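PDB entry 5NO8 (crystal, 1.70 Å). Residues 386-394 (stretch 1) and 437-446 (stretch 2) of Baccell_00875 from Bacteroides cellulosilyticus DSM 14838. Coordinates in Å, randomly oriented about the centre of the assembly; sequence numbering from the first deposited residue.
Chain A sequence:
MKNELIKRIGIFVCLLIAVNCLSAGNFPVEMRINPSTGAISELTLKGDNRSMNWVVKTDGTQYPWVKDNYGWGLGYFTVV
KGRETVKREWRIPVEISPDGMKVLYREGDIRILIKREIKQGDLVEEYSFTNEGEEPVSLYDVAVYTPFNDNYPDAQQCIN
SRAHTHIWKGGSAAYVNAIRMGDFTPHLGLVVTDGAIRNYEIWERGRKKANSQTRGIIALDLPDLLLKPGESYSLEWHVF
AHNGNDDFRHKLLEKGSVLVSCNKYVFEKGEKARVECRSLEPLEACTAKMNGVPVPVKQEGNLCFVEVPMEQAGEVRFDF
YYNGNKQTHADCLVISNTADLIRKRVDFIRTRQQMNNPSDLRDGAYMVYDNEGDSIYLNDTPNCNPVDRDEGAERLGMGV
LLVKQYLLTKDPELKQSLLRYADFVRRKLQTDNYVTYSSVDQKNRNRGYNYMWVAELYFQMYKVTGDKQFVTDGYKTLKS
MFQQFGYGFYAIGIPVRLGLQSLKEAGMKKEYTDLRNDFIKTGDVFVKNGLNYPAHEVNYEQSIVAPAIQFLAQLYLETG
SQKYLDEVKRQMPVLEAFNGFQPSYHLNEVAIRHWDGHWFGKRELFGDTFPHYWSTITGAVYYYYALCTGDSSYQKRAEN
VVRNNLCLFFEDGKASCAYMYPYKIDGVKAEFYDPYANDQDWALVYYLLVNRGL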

ATOM      1  N   PRO A 386       0.867  -4.186 -22.861  1.00 40.66           N
ATOM      2  CA  PRO A 386       2.149  -4.824 -23.205  1.00 37.67           C
ATOM      3  C   PRO A 386       3.402  -4.118 -22.674  1.00 34.70           C
ATOM      4  O   PRO A 386       4.329  -4.795 -22.218  1.00 31.55           O
ATOM      5  CB  PRO A 386       2.147  -4.802 -24.734  1.00 38.68           C
ATOM      6  CG  PRO A 386       0.705  -4.920 -25.090  1.00 41.83           C
ATOM      7  CD  PRO A 386      -0.046  -4.163 -24.028  1.00 41.83           C
ATOM      8  N   VAL A 387       3.427  -2.787 -22.724  1.00 30.64           N
ATOM      9  CA  VAL A 387       4.633  -2.025 -22.366  1.00 30.21           C
ATOM     10  C   VAL A 387       5.050  -2.268 -20.893  1.00 28.99           C
ATOM     11  O   VAL A 387       6.236  -2.228 -20.561  1.00 30.43           O
ATOM     12  CB  VAL A 387       4.475  -0.516 -22.696  1.00 31.99           C
ATOM     13  CG1 VAL A 387       3.479   0.171 -21.762  1.00 32.14           C
ATOM     14  CG2 VAL A 387       5.819   0.199 -22.668  1.00 33.60           C
ATOM     15  N   ASP A 388       4.082  -2.563 -20.030  1.00 26.21           N
ATOM     16  CA  ASP A 388       4.377  -2.827 -18.622  1.00 25.39           C
ATOM     17  C   ASP A 388       4.815  -4.272 -18.329  1.00 25.78           C
ATOM     18  O   ASP A 388       5.068  -4.609 -17.166  1.00 24.11           O
ATOM     19  CB  ASP A 388       3.209  -2.396 -17.729  1.00 26.74           C
ATOM     20  CG  ASP A 388       3.057  -0.871 -17.645  1.00 28.17           C
ATOM     21  OD1 ASP A 388       4.074  -0.157 -17.496  1.00 27.86           O
ATOM     22  OD2 ASP A 388       1.904  -0.385 -17.745  1.00 28.60           O
ATOM     23  N   ARG A 389       4.928  -5.106 -19.365  1.00 24.23           N
ATOM     24  CA  ARG A 389       5.432  -6.469 -19.231  1.00 24.28           C
ATOM     25  C   ARG A 389       6.621  -6.687 -20.179  1.00 24.61           C
ATOM     26  O   ARG A 389       6.933  -7.828 -20.550  1.00 24.81           O
ATOM     27  CB  ARG A 389       4.307  -7.470 -19.512  1.00 24.84           C
ATOM     28  CG  ARG A 389       3.137  -7.365 -18.531  1.00 26.94           C
ATOM     29  CD  ARG A 389       1.813  -7.871 -19.106  1.00 30.30           C
ATOM     30  NE  ARG A 389       0.769  -7.778 -18.083  1.00 32.10           N
ATOM     31  CZ  ARG A 389       0.131  -6.661 -17.729  1.00 32.99           C
ATOM     32  NH1 ARG A 389       0.383  -5.495 -18.348  1.00 36.18           N
ATOM     33  NH2 ARG A 389      -0.782  -6.701 -16.741  1.00 29.98           N
ATOM     34  N   ASP A 390       7.303  -5.593 -20.530  1.00 24.77           N
ATOM     35  CA  ASP A 390       8.371  -5.661 -21.508  1.00 25.92           C
ATOM     36  C   ASP A 390       9.725  -5.838 -20.818  1.00 25.37           C
ATOM     37  O   ASP A 390       9.790  -6.033 -19.600  1.00 25.47           O
ATOM     38  CB  ASP A 390       8.279  -4.468 -22.512  1.00 27.36           C
ATOM     39  CG  ASP A 390       8.767  -3.125 -21.965  1.00 27.82           C
ATOM     40  OD1 ASP A 390       9.289  -2.970 -20.828  1.00 25.96           O
ATOM     41  OD2 ASP A 390       8.594  -2.140 -22.730  1.00 28.12           O
ATOM     42  N   GLU A 391      10.788  -5.781 -21.609  1.00 24.67           N
ATOM     43  CA  GLU A 391      12.132  -6.184 -21.206  1.00 24.59           C
ATOM     44  C   GLU A 391      12.998  -5.061 -20.619  1.00 23.74           C
ATOM     45  O   GLU A 391      14.195  -5.265 -20.358  1.00 24.21           O
ATOM     46  CB  GLU A 391      12.827  -6.860 -22.420  1.00 26.82           C
ATOM     47  CG  GLU A 391      13.027  -5.961 -23.638  1.00 28.53           C
ATOM     48  CD  GLU A 391      11.912  -6.036 -24.676  1.00 31.11           C
ATOM     49  OE1 GLU A 391      10.712  -6.218 -24.310  1.00 30.52           O
ATOM     50  OE2 GLU A 391      12.241  -5.879 -25.885  1.00 30.41           O
ATOM     51  N   GLY A 392      12.416  -3.878 -20.393  1.00 22.44           N
ATOM     52  CA  GLY A 392      13.137  -2.745 -19.826  1.00 22.64           C
ATOM     53  C   GLY A 392      12.328  -2.086 -18.726  1.00 22.52           C
ATOM     54  O   GLY A 392      11.605  -2.772 -17.977  1.00 22.14           O
ATOM     55  N   ALA A 393      12.429  -0.760 -18.642  1.00 21.33           N
ATOM     56  CA  ALA A 393      11.679   0.047 -17.680  1.00 21.07           C
ATOM     57  C   ALA A 393      11.897  -0.463 -16.245  1.00 20.43           C
ATOM     58  O   ALA A 393      13.046  -0.599 -15.817  1.00 20.35           O
ATOM     59  CB  ALA A 393      10.195   0.108 -18.058  1.00 20.62           C
ATOM     60  N   GLU A 394      10.832  -0.798 -15.520  1.00 19.41           N
ATOM     61  CA  GLU A 394      10.986  -1.182 -14.124  1.00 20.01           C
ATOM     62  C   GLU A 394      11.777  -2.482 -13.939  1.00 18.54           C
ATOM     63  O   GLU A 394      12.213  -2.761 -12.818  1.00 19.47           O
ATOM     64  CB  GLU A 394       9.615  -1.378 -13.454  1.00 20.05           C
ATOM     65  CG  GLU A 394       8.876  -0.120 -13.072  1.00 21.62           C
ATOM     66  CD  GLU A 394       8.043   0.501 -14.181  1.00 22.96           C
ATOM     67  OE1 GLU A 394       8.181   0.142 -15.387  1.00 24.73           O
ATOM     68  OE2 GLU A 394       7.227   1.378 -13.821  1.00 25.47           O
ATOM     69  N   TYR A 437      14.828   3.603 -24.210  1.00 25.74           N
ATOM     70  CA  TYR A 437      13.571   2.911 -24.446  1.00 28.82           C
ATOM     71  C   TYR A 437      13.463   1.725 -23.484  1.00 28.13           C
ATOM     72  O   TYR A 437      14.406   1.421 -22.755  1.00 26.56           O
ATOM     73  CB  TYR A 437      13.509   2.438 -25.894  1.00 30.63           C
ATOM     74  CG  TYR A 437      13.473   3.607 -26.851  1.00 32.96           C
ATOM     75  CD1 TYR A 437      12.273   4.299 -27.081  1.00 36.08           C
ATOM     76  CD2 TYR A 437      14.630   4.058 -27.479  1.00 34.75           C
ATOM     77  CE1 TYR A 437      12.232   5.393 -27.937  1.00 38.27           C
ATOM     78  CE2 TYR A 437      14.595   5.138 -28.350  1.00 37.92           C
ATOM     79  CZ  TYR A 437      13.397   5.804 -28.571  1.00 39.11           C
ATOM     80  OH  TYR A 437      13.350   6.896 -29.416  1.00 42.01           O
ATOM     81  N   SER A 438      12.317   1.068 -23.504  1.00 28.95           N
ATOM     82  CA  SER A 438      12.065  -0.091 -22.649  1.00 29.37           C
ATOM     83  C   SER A 438      11.965  -1.412 -23.434  1.00 28.21           C
ATOM     84  O   SER A 438      11.851  -2.466 -22.817  1.00 29.03           O
ATOM     85  CB  SER A 438      10.800   0.168 -21.816  1.00 29.89           C
ATOM     86  OG  SER A 438       9.617   0.130 -22.613  1.00 28.68           O
ATOM     87  N   SER A 439      11.980  -1.372 -24.778  1.00 28.26           N
ATOM     88  CA  SER A 439      11.979  -2.584 -25.591  1.00 28.54           C
ATOM     89  C   SER A 439      12.934  -2.456 -26.801  1.00 30.35           C
ATOM     90  O   SER A 439      13.310  -1.338 -27.193  1.00 29.72           O
ATOM     91  CB  SER A 439      10.554  -2.957 -26.023  1.00 30.40           C
ATOM     92  OG  SER A 439       9.981  -1.933 -26.830  1.00 31.41           O
ATOM     93  N   VAL A 440      13.345  -3.609 -27.334  1.00 30.07           N
ATOM     94  CA  VAL A 440      14.385  -3.684 -28.378  1.00 30.98           C
ATOM     95  C   VAL A 440      13.945  -3.060 -29.713  1.00 33.45           C
ATOM     96  O   VAL A 440      14.779  -2.525 -30.429  1.00 32.50           O
ATOM     97  CB  VAL A 440      14.909  -5.116 -28.617  1.00 31.44           C
ATOM     98  CG1 VAL A 440      15.509  -5.690 -27.324  1.00 31.88           C
ATOM     99  CG2 VAL A 440      13.826  -6.051 -29.157  1.00 31.65           C
ATOM    100  N   ASP A 441      12.656  -3.123 -30.028  1.00 34.27           N
ATOM    101  CA  ASP A 441      12.088  -2.376 -31.175  1.00 39.23           C
ATOM    102  C   ASP A 441      12.332  -0.846 -31.126  1.00 39.92           C
ATOM    103  O   ASP A 441      12.445  -0.202 -32.172  1.00 41.33           O
ATOM    104  CB  ASP A 441      10.576  -2.648 -31.321  1.00 40.21           C
ATOM    105  CG  ASP A 441       9.792  -2.361 -30.034  1.00 44.99           C
ATOM    106  OD1 ASP A 441       9.766  -3.255 -29.158  1.00 47.47           O
ATOM    107  OD2 ASP A 441       9.216  -1.254 -29.896  1.00 45.77           O
ATOM    108  N   GLN A 442      12.386  -0.279 -29.922  1.00 37.93           N
ATOM    109  CA  GLN A 442      12.517   1.164 -29.701  1.00 39.34           C
ATOM    110  C   GLN A 442      11.399   1.988 -30.397  1.00 40.93           C
ATOM    111  O   GLN A 442      11.595   3.175 -30.676  1.00 39.72           O
ATOM    112  CB  GLN A 442      13.917   1.673 -30.097  1.00 38.97           C
ATOM    113  CG  GLN A 442      15.079   0.960 -29.404  1.00 40.96           C
ATOM    114  CD  GLN A 442      16.436   1.612 -29.652  1.00 43.08           C
ATOM    115  OE1 GLN A 442      16.561   2.558 -30.432  1.00 41.67           O
ATOM    116  NE2 GLN A 442      17.468   1.096 -28.987  1.00 42.68           N
ATOM    117  N   LYS A 443      10.253   1.348 -30.661  1.00 40.36           N
ATOM    118  CA  LYS A 443       9.082   1.981 -31.282  1.00 41.95           C
ATOM    119  C   LYS A 443       8.081   2.397 -30.210  1.00 42.01           C
ATOM    120  O   LYS A 443       7.117   3.103 -30.504  1.00 40.64           O
ATOM    121  CB  LYS A 443       8.411   1.034 -32.299  1.00 40.82           C
ATOM    122  N   ASN A 444       8.318   1.992 -28.955  1.00 41.53           N
ATOM    123  CA  ASN A 444       7.384   2.274 -27.866  1.00 41.21           C
ATOM    124  C   ASN A 444       7.814   3.534 -27.090  1.00 37.99           C
ATOM    125  O   ASN A 444       8.669   4.291 -27.556  1.00 38.82           O
ATOM    126  CB  ASN A 444       7.215   1.032 -26.973  1.00 41.84           C
ATOM    127  CG  ASN A 444       5.782   0.835 -26.544  1.00 45.51           C
ATOM    128  OD1 ASN A 444       5.225   1.650 -25.791  1.00 50.06           O
ATOM    129  ND2 ASN A 444       5.163  -0.223 -27.040  1.00 45.84           N
ATOM    130  N   ARG A 445       7.225   3.765 -25.920  1.00 34.57           N
ATOM    131  CA  ARG A 445       7.309   5.071 -25.279  1.00 33.92           C
ATOM    132  C   ARG A 445       8.721   5.479 -24.795  1.00 34.66           C
ATOM    133  O   ARG A 445       9.542   4.638 -24.376  1.00 33.60           O
ATOM    134  CB  ARG A 445       6.293   5.170 -24.126  1.00 34.94           C
ATOM    135  CG  ARG A 445       6.644   4.332 -22.901  1.00 35.19           C
ATOM    136  CD  ARG A 445       5.499   4.253 -21.909  1.00 35.45           C
ATOM    137  NE  ARG A 445       5.769   3.273 -20.853  1.00 33.51           N
ATOM    138  CZ  ARG A 445       4.898   2.890 -19.914  1.00 34.56           C
ATOM    139  NH1 ARG A 445       3.669   3.402 -19.874  1.00 34.34           N
ATOM    140  NH2 ARG A 445       5.258   1.981 -18.993  1.00 31.41           N
ATOM    141  N   ASN A 446       8.977   6.785 -24.855  1.00 32.73           N
ATOM    142  CA  ASN A 446      10.187   7.386 -24.347  1.00 33.03           C
ATOM    143  C   ASN A 446       9.747   8.060 -23.050  1.00 32.33           C
ATOM    144  O   ASN A 446       9.122   9.116 -23.071  1.00 33.48           O
ATOM    145  CB  ASN A 446      10.756   8.372 -25.379  1.00 33.96           C
ATOM    146  CG  ASN A 446      12.036   9.049 -24.922  1.00 36.85           C
ATOM    147  OD1 ASN A 446      12.601   8.726 -23.888  1.00 37.20           O
ATOM    148  ND2 ASN A 446      12.497  10.020 -25.711  1.00 37.78           N
TER
HETATM  149  O   HOH W   1       7.382  -0.065 -19.562  1.00 28.76           O
HETATM  150  O   HOH W   2       1.868   2.310 -17.551  1.00 39.15           O
HETATM  151  O   HOH W   3      14.244   1.054 -20.086  1.00 25.31           O

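Two irregular segments, a short 3-10 turn running into loop (386-394) and a loop without helix or strand (437-446), pack over 456 Å² of summed surface, about half of it contributed by Ser438, Val387 and Arg445, with Glu391 close behind. Ser438 is the most covered. Its CB points toward the other stretch, and with chi1 in the p well its OG donates a very short hydrogen bond to Asp390 OD2 (2.5 Å). The backbones come close here, the CA atoms of Gly392 and Ser438 lying 4.0 Å apart, and glycine suits the spot, because an ideal CB on Gly392 would sit 2.6 Å from Ser438 O, a clash. Asp390, also p, turns its carboxylate both ways, OD2 to the serine and OD1 to Gly392 N (3.3 Å), which ties down its own loop. Ala393 CB adds a small apolar contact with Ser438 CB at 3.8 Å, and water 3 links Ala393 N to Tyr437 O.

Val387 is buried and points toward stretch 2; its CG2 lies 3.8 Å from Ser438 OG, 3.5 Å from Asn444 OD1 and 3.6 Å from Arg445 NE. The methyl thus covers one face of the Arg445 guanidinium, leaving the polar edge free for charge pairing. Arg445 starts sideways, but its extended chain (chi2 and chi3 both t) brings the guanidinium to Asp388, where NH2 forms a salt bridge and hydrogen bond with OD1 (2.9 Å). Two waters widen this link: water 1 joins Arg445 NH2 to Val387 O, and water 2 joins Arg445 NH1 to Asp388 OD2.

Toward the other end, Glu391 OE2 accepts a hydrogen bond from the backbone N of Val440 (2.9 Å, 163°), its length letting a sideways-pointing residue reach across. The same OE2 lies 3.6 Å from Val440 CG1.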